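Local coordinates for protein PP1b (Porcine reproductive and respiratory syndrome virus, PDB 6JDR) that probably unwinds RNA and DNA duplexes with 5' to 3' polarity using ATP hydrolysis, as the zinc-binding helicase portion (nsp10) of a viral replicase polyprotein, at residues Q175-L178 against D179-A183; K155-W158 against L159-Q162; V113-D117 against G118-S122. The protein carries 1 engineered substitution. All coordinates share one frame; numbering follows the deposited sequence.

Interaction 1 (Q175-L178 against D179-A183); sequences QTML and DMIRA
Trans at its first torsion and bent at the second (chi2 57°), the chain of Gln175 curls along the helix until NE2 lies 3.0 Å from Asp179 OD1, one turn further on. The hydrogen bond is bent (146° at the hydrogen): OD1 lies close to the amide plane, but NE2 comes to it from above the carboxylate plane, the two planes being 56° apart. The same two residues are also joined through the backbone, Asp179 N donating to Gln175 O at 2.8 Å. Helix 174-184 is the middle element of a beta-alpha-beta unit in the helicase core, between parallel strands 168-171 and 208-211, and its buried side turns Met177 and Ile181 to them. These two chains run side by side, CG of the fully extended Met177 3.9 Å from Ile181 CD1, and both rest on Val209. Elsewhere round the helix Leu178 crosses the exposed Arg182: its CD2 sits over one face of the guanidinium, toward the rim, 3.5 Å from NH2. Near the helix start, Thr176 OG1 is hydrogen-bonded to Thr171 OG1 and Thr173 N.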
ATOM      1  N   GLN A 175     -18.644  -4.119   3.679  1.00 42.46           N
ATOM      2  CA  GLN A 175     -18.667  -4.642   2.327  1.00 43.80           C
ATOM      3  C   GLN A 175     -17.269  -4.733   1.737  1.00 43.93           C
ATOM      4  O   GLN A 175     -16.919  -5.749   1.137  1.00 45.24           O
ATOM      5  CB  GLN A 175     -19.555  -3.775   1.431  1.00 45.11           C
ATOM      6  CG  GLN A 175     -19.796  -4.363   0.046  1.00 47.03           C
ATOM      7  CD  GLN A 175     -20.403  -5.754   0.103  1.00 48.82           C
ATOM      8  OE1 GLN A 175     -21.380  -5.989   0.819  1.00 50.04           O
ATOM      9  NE2 GLN A 175     -19.827  -6.684  -0.648  1.00 50.13           N
ATOM     10  N   THR A 176     -16.473  -3.677   1.905  1.00 43.64           N
ATOM     11  CA  THR A 176     -15.095  -3.675   1.408  1.00 42.37           C
ATOM     12  C   THR A 176     -14.287  -4.739   2.146  1.00 42.44           C
ATOM     13  O   THR A 176     -13.485  -5.439   1.544  1.00 43.51           O
ATOM     14  CB  THR A 176     -14.420  -2.287   1.530  1.00 41.98           C
ATOM     15  OG1 THR A 176     -14.434  -1.842   2.893  1.00 40.82           O
ATOM     16  CG2 THR A 176     -15.136  -1.260   0.652  1.00 41.43           C
ATOM     17  N   MET A 177     -14.527  -4.875   3.445  1.00 43.51           N
ATOM     18  CA  MET A 177     -13.957  -5.973   4.223  1.00 47.05           C
ATOM     19  C   MET A 177     -14.310  -7.336   3.625  1.00 49.51           C
ATOM     20  O   MET A 177     -13.445  -8.207   3.530  1.00 50.00           O
ATOM     21  CB  MET A 177     -14.435  -5.909   5.680  1.00 47.12           C
ATOM     22  CG  MET A 177     -13.843  -6.982   6.577  1.00 48.01           C
ATOM     23  SD  MET A 177     -14.388  -6.820   8.283  1.00 49.30           S
ATOM     24  CE  MET A 177     -13.558  -8.215   9.037  1.00 49.07           C
ATOM     25  N   LEU A 178     -15.572  -7.515   3.232  1.00 51.20           N
ATOM     26  CA  LEU A 178     -16.028  -8.770   2.626  1.00 53.13           C
ATOM     27  C   LEU A 178     -15.402  -8.989   1.250  1.00 54.28           C
ATOM     28  O   LEU A 178     -14.979 -10.100   0.924  1.00 54.96           O
ATOM     29  CB  LEU A 178     -17.559  -8.799   2.517  1.00 53.09           C
ATOM     30  CG  LEU A 178     -18.215 -10.085   1.989  1.00 53.23           C
ATOM     31  CD1 LEU A 178     -17.801 -11.305   2.801  1.00 53.44           C
ATOM     32  CD2 LEU A 178     -19.731  -9.938   1.987  1.00 53.33           C
ATOM     33  N   ASP A 179     -15.352  -7.930   0.448  1.00 55.04           N
ATOM     34  CA  ASP A 179     -14.711  -7.986  -0.863  1.00 55.96           C
ATOM     35  C   ASP A 179     -13.254  -8.425  -0.729  1.00 57.38           C
ATOM     36  O   ASP A 179     -12.792  -9.299  -1.463  1.00 56.65           O
ATOM     37  CB  ASP A 179     -14.774  -6.619  -1.556  1.00 55.97           C
ATOM     38  CG  ASP A 179     -16.190  -6.210  -1.935  1.00 56.33           C
ATOM     39  OD1 ASP A 179     -17.097  -7.073  -1.945  1.00 55.85           O
ATOM     40  OD2 ASP A 179     -16.391  -5.013  -2.231  1.00 56.83           O
ATOM     41  N   MET A 180     -12.544  -7.822   0.223  1.00 58.64           N
ATOM     42  CA  MET A 180     -11.133  -8.123   0.445  1.00 59.66           C
ATOM     43  C   MET A 180     -10.939  -9.567   0.897  1.00 58.25           C
ATOM     44  O   MET A 180     -10.036 -10.250   0.416  1.00 57.96           O
ATOM     45  CB  MET A 180     -10.542  -7.166   1.488  1.00 61.05           C
ATOM     46  CG  MET A 180      -9.029  -7.242   1.652  1.00 63.26           C
ATOM     47  SD  MET A 180      -8.110  -6.468   0.304  1.00 66.12           S
ATOM     48  CE  MET A 180      -7.771  -7.868  -0.759  1.00 67.17           C
ATOM     49  N   ILE A 181     -11.784 -10.025   1.818  1.00 58.23           N
ATOM     50  CA  ILE A 181     -11.709 -11.399   2.329  1.00 60.07           C
ATOM     51  C   ILE A 181     -11.892 -12.428   1.209  1.00 61.35           C
ATOM     52  O   ILE A 181     -11.204 -13.446   1.186  1.00 64.92           O
ATOM     53  CB  ILE A 181     -12.741 -11.643   3.460  1.00 60.01           C
ATOM     54  CG1 ILE A 181     -12.308 -10.911   4.733  1.00 58.70           C
ATOM     55  CG2 ILE A 181     -12.889 -13.131   3.768  1.00 60.23           C
ATOM     56  CD1 ILE A 181     -13.418 -10.731   5.745  1.00 59.23           C
ATOM     57  N   ARG A 182     -12.813 -12.154   0.289  1.00 61.31           N
ATOM     58  CA  ARG A 182     -13.052 -13.037  -0.850  1.00 62.07           C
ATOM     59  C   ARG A 182     -11.884 -13.039  -1.837  1.00 62.91           C
ATOM     60  O   ARG A 182     -11.563 -14.074  -2.413  1.00 65.22           O
ATOM     61  CB  ARG A 182     -14.345 -12.640  -1.574  1.00 62.31           C
ATOM     62  CG  ARG A 182     -15.613 -12.983  -0.806  1.00 61.62           C
ATOM     63  CD  ARG A 182     -16.817 -12.235  -1.357  1.00 60.46           C
ATOM     64  NE  ARG A 182     -18.069 -12.634  -0.712  1.00 58.88           N
ATOM     65  CZ  ARG A 182     -19.245 -12.041  -0.914  1.00 57.71           C
ATOM     66  NH1 ARG A 182     -19.350 -11.007  -1.744  1.00 56.70           N
ATOM     67  NH2 ARG A 182     -20.326 -12.483  -0.280  1.00 56.90           N
ATOM     68  N   ALA A 183     -11.260 -11.878  -2.033  1.00 63.73           N
ATOM     69  CA  ALA A 183     -10.132 -11.749  -2.957  1.00 62.91           C
ATOM     70  C   ALA A 183      -8.873 -12.431  -2.425  1.00 64.22           C
ATOM     71  O   ALA A 183      -8.074 -12.953  -3.200  1.00 65.86           O
ATOM     72  CB  ALA A 183      -9.850 -10.284  -3.250  1.00 62.24           C
TER

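Interaction 2 (K155-W158 against L159-Q162); sequences KTHW and LLQQ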
ATOM      1  N   LYS A 155      -5.114  -3.331 -10.257  1.00 95.06           N
ATOM      2  CA  LYS A 155      -4.819  -2.794  -8.920  1.00 95.00           C
ATOM      3  C   LYS A 155      -5.116  -3.790  -7.789  1.00 93.31           C
ATOM      4  O   LYS A 155      -4.423  -3.797  -6.768  1.00 91.08           O
ATOM      5  CB  LYS A 155      -5.561  -1.466  -8.671  1.00 96.08           C
ATOM      6  CG  LYS A 155      -7.065  -1.483  -8.942  1.00 96.78           C
ATOM      7  CD  LYS A 155      -7.434  -0.764 -10.238  1.00 95.80           C
ATOM      8  CE  LYS A 155      -7.442   0.747 -10.067  1.00 95.57           C
ATOM      9  NZ  LYS A 155      -8.790   1.285  -9.740  1.00 96.25           N
ATOM     10  N   THR A 156      -6.140  -4.623  -7.972  1.00 91.86           N
ATOM     11  CA  THR A 156      -6.488  -5.651  -6.989  1.00 91.78           C
ATOM     12  C   THR A 156      -5.425  -6.749  -6.947  1.00 90.69           C
ATOM     13  O   THR A 156      -5.096  -7.269  -5.879  1.00 88.13           O
ATOM     14  CB  THR A 156      -7.855  -6.297  -7.303  1.00 92.16           C
ATOM     15  OG1 THR A 156      -8.826  -5.276  -7.572  1.00 92.82           O
ATOM     16  CG2 THR A 156      -8.332  -7.159  -6.136  1.00 91.26           C
ATOM     17  N   HIS A 157      -4.890  -7.085  -8.120  1.00 90.71           N
ATOM     18  CA  HIS A 157      -3.898  -8.151  -8.257  1.00 88.84           C
ATOM     19  C   HIS A 157      -2.499  -7.714  -7.806  1.00 83.57           C
ATOM     20  O   HIS A 157      -1.676  -8.557  -7.447  1.00 82.25           O
ATOM     21  CB  HIS A 157      -3.869  -8.660  -9.702  1.00 92.67           C
ATOM     22  CG  HIS A 157      -5.205  -9.120 -10.204  1.00 99.16           C
ATOM     23  ND1 HIS A 157      -5.704 -10.381  -9.947  1.00100.39           N
ATOM     24  CD2 HIS A 157      -6.151  -8.484 -10.937  1.00100.79           C
ATOM     25  CE1 HIS A 157      -6.896 -10.502 -10.504  1.00101.15           C
ATOM     26  NE2 HIS A 157      -7.190  -9.365 -11.112  1.00100.86           N
ATOM     27  N   TRP A 158      -2.230  -6.408  -7.831  1.00 76.81           N
ATOM     28  CA  TRP A 158      -0.992  -5.862  -7.269  1.00 74.40           C
ATOM     29  C   TRP A 158      -0.900  -6.176  -5.781  1.00 73.33           C
ATOM     30  O   TRP A 158       0.153  -6.578  -5.286  1.00 71.53           O
ATOM     31  CB  TRP A 158      -0.927  -4.341  -7.463  1.00 73.71           C
ATOM     32  CG  TRP A 158       0.363  -3.715  -6.982  1.00 72.82           C
ATOM     33  CD1 TRP A 158       1.481  -3.464  -7.729  1.00 73.66           C
ATOM     34  CD2 TRP A 158       0.663  -3.262  -5.652  1.00 71.71           C
ATOM     35  NE1 TRP A 158       2.455  -2.884  -6.950  1.00 72.15           N
ATOM     36  CE2 TRP A 158       1.980  -2.751  -5.672  1.00 71.71           C
ATOM     37  CE3 TRP A 158      -0.052  -3.240  -4.449  1.00 70.97           C
ATOM     38  CZ2 TRP A 158       2.597  -2.223  -4.533  1.00 72.13           C
ATOM     39  CZ3 TRP A 158       0.562  -2.716  -3.316  1.00 71.40           C
ATOM     40  CH2 TRP A 158       1.873  -2.214  -3.367  1.00 71.84           C
ATOM     41  N   LEU A 159      -2.014  -5.978  -5.078  1.00 72.26           N
ATOM     42  CA  LEU A 159      -2.079  -6.189  -3.635  1.00 72.33           C
ATOM     43  C   LEU A 159      -1.874  -7.652  -3.247  1.00 72.93           C
ATOM     44  O   LEU A 159      -1.261  -7.942  -2.219  1.00 71.79           O
ATOM     45  CB  LEU A 159      -3.423  -5.692  -3.092  1.00 72.42           C
ATOM     46  CG  LEU A 159      -3.687  -5.870  -1.596  1.00 72.09           C
ATOM     47  CD1 LEU A 159      -2.624  -5.164  -0.768  1.00 72.19           C
ATOM     48  CD2 LEU A 159      -5.077  -5.359  -1.249  1.00 72.59           C
ATOM     49  N   LEU A 160      -2.390  -8.567  -4.067  1.00 75.43           N
ATOM     50  CA  LEU A 160      -2.297 -10.001  -3.781  1.00 77.95           C
ATOM     51  C   LEU A 160      -0.858 -10.520  -3.903  1.00 79.16           C
ATOM     52  O   LEU A 160      -0.450 -11.412  -3.156  1.00 78.52           O
ATOM     53  CB  LEU A 160      -3.230 -10.791  -4.704  1.00 79.18           C
ATOM     54  CG  LEU A 160      -4.725 -10.481  -4.557  1.00 80.56           C
ATOM     55  CD1 LEU A 160      -5.518 -11.064  -5.718  1.00 81.70           C
ATOM     56  CD2 LEU A 160      -5.263 -10.994  -3.230  1.00 80.91           C
ATOM     57  N   GLN A 161      -0.096  -9.954  -4.838  1.00 79.45           N
ATOM     58  CA  GLN A 161       1.316 -10.306  -5.007  1.00 80.56           C
ATOM     59  C   GLN A 161       2.198  -9.709  -3.904  1.00 80.23           C
ATOM     60  O   GLN A 161       3.277 -10.234  -3.613  1.00 81.07           O
ATOM     61  CB  GLN A 161       1.823  -9.839  -6.377  1.00 82.26           C
ATOM     62  CG  GLN A 161       1.144 -10.510  -7.563  1.00 83.55           C
ATOM     63  CD  GLN A 161       1.558  -9.902  -8.892  1.00 85.49           C
ATOM     64  OE1 GLN A 161       2.748  -9.846  -9.215  1.00 87.34           O
ATOM     65  NE2 GLN A 161       0.581  -9.445  -9.675  1.00 84.88           N
ATOM     66  N   GLN A 162       1.736  -8.614  -3.301  1.00 77.91           N
ATOM     67  CA  GLN A 162       2.494  -7.892  -2.272  1.00 75.41           C
ATOM     68  C   GLN A 162       2.204  -8.371  -0.851  1.00 72.69           C
ATOM     69  O   GLN A 162       3.075  -8.299   0.014  1.00 72.58           O
ATOM     70  CB  GLN A 162       2.199  -6.392  -2.365  1.00 76.38           C
ATOM     71  CG  GLN A 162       2.732  -5.733  -3.630  1.00 77.64           C
ATOM     72  CD  GLN A 162       4.214  -5.409  -3.562  1.00 79.33           C
ATOM     73  OE1 GLN A 162       4.843  -5.518  -2.507  1.00 79.13           O
ATOM     74  NE2 GLN A 162       4.783  -5.004  -4.696  1.00 80.21           N
TER
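Gln162 lies across the indole of Trp158 in helix 155-162, which begins with Lys155 and Thr156, two residues that fit the end of a P-loop (Walker A) motif of the superfamily 1 helicase core. The innermost contact is a CH-pi interaction: Gln162 CG stands 3.5 Å from the centroid of the six-membered ring of Trp158, almost straight above it. From there the amide runs on toward CZ2 and CE2, NE2 being 3.5 Å from Trp158 CZ2, with the amide plane turned 28° from the ring. Two torsions make this overlap possible. In Trp158, CG lies opposite the backbone N (chi1 -177°), which lays the indole along the helix toward Gln162, while Gln162 folds at chi2 (-80°) and lays its chain on the ring. His157 O receives two weak bonds from Gln161: the backbone N of Gln161 lies 3.4 Å from it, and the extended side chain carries Gln161 NE2 to 3.3 Å from His157 O, with a distinctly bent N-H...O angle. One turn back, Leu160 CG packs against Thr156 O, and Leu160 CD1 reaches obliquely to His157, 4.3 Å from ND1.

The backbone behind these groups is slackly bonded. Gln162 N reaches Trp158 O only weakly, at 3.3 Å, and Lys155 O stays 3.7 Å from Leu159 N. Further out, Leu159 touches Met180 and Leu160 touches Leu184, both of helix 174-184. At the start of the helix, Lys155 turns away from the later turn, and its NZ forms a salt bridge with Asp249 OD1.

Interaction 3 (V113-D117 against G118-S122); sequences VDLPD and GDYAS
Leu115 and Pro116 of the loop leading into strand 118-124, an inner strand of a four-stranded antiparallel sheet, fold back onto Tyr120 of that strand. The sheet is consistent with the 1B domain of arterivirus helicases, and the contact lies at the surface. Tyr120 is the buried centre of it. With CG anti to the carbonyl carbon (chi1 -56°), its ring rises from the strand toward the incoming loop and presents one face to Leu115. The methyl CD1 of Leu115 stands over the middle of that face in a CH-pi contact, 4.2 Å from the centroid; the nearest ring atom is CE2, at 4.1 Å. At the hydroxyl end, the ring meets Pro116 with its edge. Here the pyrrolidine crosses the tyrosine at about a right angle, and its CG packs 3.5 Å from Tyr120 OH.

The ring is thus covered on a face by one loop residue and tied at its rim by the next. Around it, Tyr120 and Leu115 both touch Met81 of strand 79-83, and Tyr120 also touches Val83, while the backbone of Tyr120 pairs with Met81. The loop itself is shaped by an inverse gamma turn centred on Asp114, closed by Leu115 N and Val113 O at 2.9 Å. Where loop passes into strand, Gly118 adopts a phi of 159°, at which a CB would crowd the carbonyl O of Asp117, a conformation open in practice to glycine. Next to it, Asp117 OD1 accepts a hydrogen bond from Gln85 N. The one hydrogen bond between loop and strand here runs from Tyr120 OH to Pro116 O: it is 2.7 Å long, and the hydroxyl lies 40° above the carbonyl plane.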
ATOM      1  N   VAL A 113      -5.630   5.887  42.079  1.00 85.74           N
ATOM      2  CA  VAL A 113      -5.773   7.306  41.744  1.00 83.04           C
ATOM      3  C   VAL A 113      -5.136   8.171  42.829  1.00 80.73           C
ATOM      4  O   VAL A 113      -5.457   8.029  44.009  1.00 79.53           O
ATOM      5  CB  VAL A 113      -7.254   7.704  41.594  1.00 82.46           C
ATOM      6  N   ASP A 114      -4.236   9.065  42.424  1.00 81.04           N
ATOM      7  CA  ASP A 114      -3.528   9.931  43.367  1.00 83.94           C
ATOM      8  C   ASP A 114      -4.402  11.112  43.794  1.00 83.53           C
ATOM      9  O   ASP A 114      -4.249  12.231  43.298  1.00 83.16           O
ATOM     10  CB  ASP A 114      -2.204  10.427  42.763  1.00 85.57           C
ATOM     11  CG  ASP A 114      -1.400  11.291  43.728  1.00 87.94           C
ATOM     12  OD1 ASP A 114      -1.408  11.006  44.945  1.00 90.11           O
ATOM     13  OD2 ASP A 114      -0.759  12.259  43.265  1.00 89.62           O
ATOM     14  N   LEU A 115      -5.323  10.842  44.715  1.00 82.49           N
ATOM     15  CA  LEU A 115      -6.163  11.875  45.310  1.00 81.77           C
ATOM     16  C   LEU A 115      -6.522  11.498  46.741  1.00 80.33           C
ATOM     17  O   LEU A 115      -6.643  10.310  47.054  1.00 80.82           O
ATOM     18  CB  LEU A 115      -7.450  12.060  44.504  1.00 82.55           C
ATOM     19  CG  LEU A 115      -7.382  12.896  43.225  1.00 83.77           C
ATOM     20  CD1 LEU A 115      -8.735  12.866  42.532  1.00 82.83           C
ATOM     21  CD2 LEU A 115      -6.957  14.330  43.517  1.00 83.08           C
ATOM     22  N   PRO A 116      -6.704  12.505  47.616  1.00 79.14           N
ATOM     23  CA  PRO A 116      -7.152  12.211  48.977  1.00 78.80           C
ATOM     24  C   PRO A 116      -8.581  11.678  49.003  1.00 79.76           C
ATOM     25  O   PRO A 116      -9.332  11.861  48.040  1.00 78.90           O
ATOM     26  CB  PRO A 116      -7.064  13.568  49.682  1.00 78.30           C
ATOM     27  CG  PRO A 116      -7.138  14.580  48.596  1.00 77.60           C
ATOM     28  CD  PRO A 116      -6.495  13.948  47.399  1.00 78.32           C
ATOM     29  N   ASP A 117      -8.944  11.022  50.101  1.00 81.15           N
ATOM     30  CA  ASP A 117     -10.276  10.438  50.248  1.00 81.45           C
ATOM     31  C   ASP A 117     -11.361  11.487  50.046  1.00 77.49           C
ATOM     32  O   ASP A 117     -11.226  12.628  50.491  1.00 76.63           O
ATOM     33  CB  ASP A 117     -10.436   9.793  51.629  1.00 84.98           C
ATOM     34  CG  ASP A 117      -9.584   8.548  51.800  1.00 87.72           C
ATOM     35  OD1 ASP A 117      -8.839   8.188  50.860  1.00 88.71           O
ATOM     36  OD2 ASP A 117      -9.659   7.925  52.881  1.00 90.31           O
ATOM     37  N   GLY A 118     -12.434  11.093  49.367  1.00 73.66           N
ATOM     38  CA  GLY A 118     -13.553  11.990  49.107  1.00 71.07           C
ATOM     39  C   GLY A 118     -14.408  11.536  47.941  1.00 69.16           C
ATOM     40  O   GLY A 118     -14.245  10.425  47.427  1.00 66.70           O
ATOM     41  N   ASP A 119     -15.338  12.399  47.544  1.00 67.30           N
ATOM     42  CA  ASP A 119     -16.180  12.166  46.377  1.00 66.91           C
ATOM     43  C   ASP A 119     -15.989  13.321  45.404  1.00 63.49           C
ATOM     44  O   ASP A 119     -16.082  14.490  45.792  1.00 61.40           O
ATOM     45  CB  ASP A 119     -17.650  12.041  46.783  1.00 69.31           C
ATOM     46  CG  ASP A 119     -17.924  10.795  47.610  1.00 70.25           C
ATOM     47  OD1 ASP A 119     -17.262  10.611  48.650  1.00 70.66           O
ATOM     48  OD2 ASP A 119     -18.803   9.996  47.221  1.00 72.78           O
ATOM     49  N   TYR A 120     -15.706  12.992  44.146  1.00 60.48           N
ATOM     50  CA  TYR A 120     -15.407  14.004  43.136  1.00 59.00           C
ATOM     51  C   TYR A 120     -16.315  13.872  41.922  1.00 56.93           C
ATOM     52  O   TYR A 120     -16.402  12.798  41.314  1.00 54.35           O
ATOM     53  CB  TYR A 120     -13.955  13.887  42.682  1.00 59.23           C
ATOM     54  CG  TYR A 120     -12.939  13.971  43.797  1.00 59.91           C
ATOM     55  CD1 TYR A 120     -12.382  15.191  44.170  1.00 61.41           C
ATOM     56  CD2 TYR A 120     -12.520  12.827  44.466  1.00 59.79           C
ATOM     57  CE1 TYR A 120     -11.442  15.270  45.184  1.00 61.87           C
ATOM     58  CE2 TYR A 120     -11.583  12.896  45.480  1.00 61.32           C
ATOM     59  CZ  TYR A 120     -11.046  14.117  45.837  1.00 62.69           C
ATOM     60  OH  TYR A 120     -10.114  14.179  46.848  1.00 66.03           O
ATOM     61  N   ALA A 121     -16.994  14.963  41.576  1.00 54.51           N
ATOM     62  CA  ALA A 121     -17.674  15.056  40.293  1.00 51.05           C
ATOM     63  C   ALA A 121     -16.601  14.930  39.212  1.00 50.95           C
ATOM     64  O   ALA A 121     -15.588  15.631  39.255  1.00 49.93           O
ATOM     65  CB  ALA A 121     -18.405  16.379  40.169  1.00 49.88           C
ATOM     66  N   SER A 122     -16.811  14.027  38.261  1.00 50.14           N
ATOM     67  CA  SER A 122     -15.793  13.734  37.263  1.00 50.80           C
ATOM     68  C   SER A 122     -16.388  13.556  35.873  1.00 49.75           C
ATOM     69  O   SER A 122     -17.365  12.826  35.686  1.00 50.20           O
ATOM     70  CB  SER A 122     -15.007  12.477  37.658  1.00 50.95           C
ATOM     71  OG  SER A 122     -15.806  11.311  37.540  1.00 51.30           O
TER

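Interactions 1 and 2 belong to neighbouring helices of the helicase core and touch directly: Met180 SD packs 3.6 Å from Leu159 CD2, and Ala183 O lies 3.4 Å from Leu160 CD2, with centres about 14 Å apart. Both approach Asp225, a residue known to bind zinc in this protein, though no zinc sits on it here: the side chain of Asp225 lies about 4 Å from that of Thr176 and about 5 Å from that of Leu159. Bound zinc also lies about 5 Å from the side chains of Asp179 and Thr156, close to the probable nucleotide-binding P-loop. Interaction 3 belongs to a separate antiparallel sheet, its centre about 48 Å from that of interaction 1 and 55 Å from that of interaction 2.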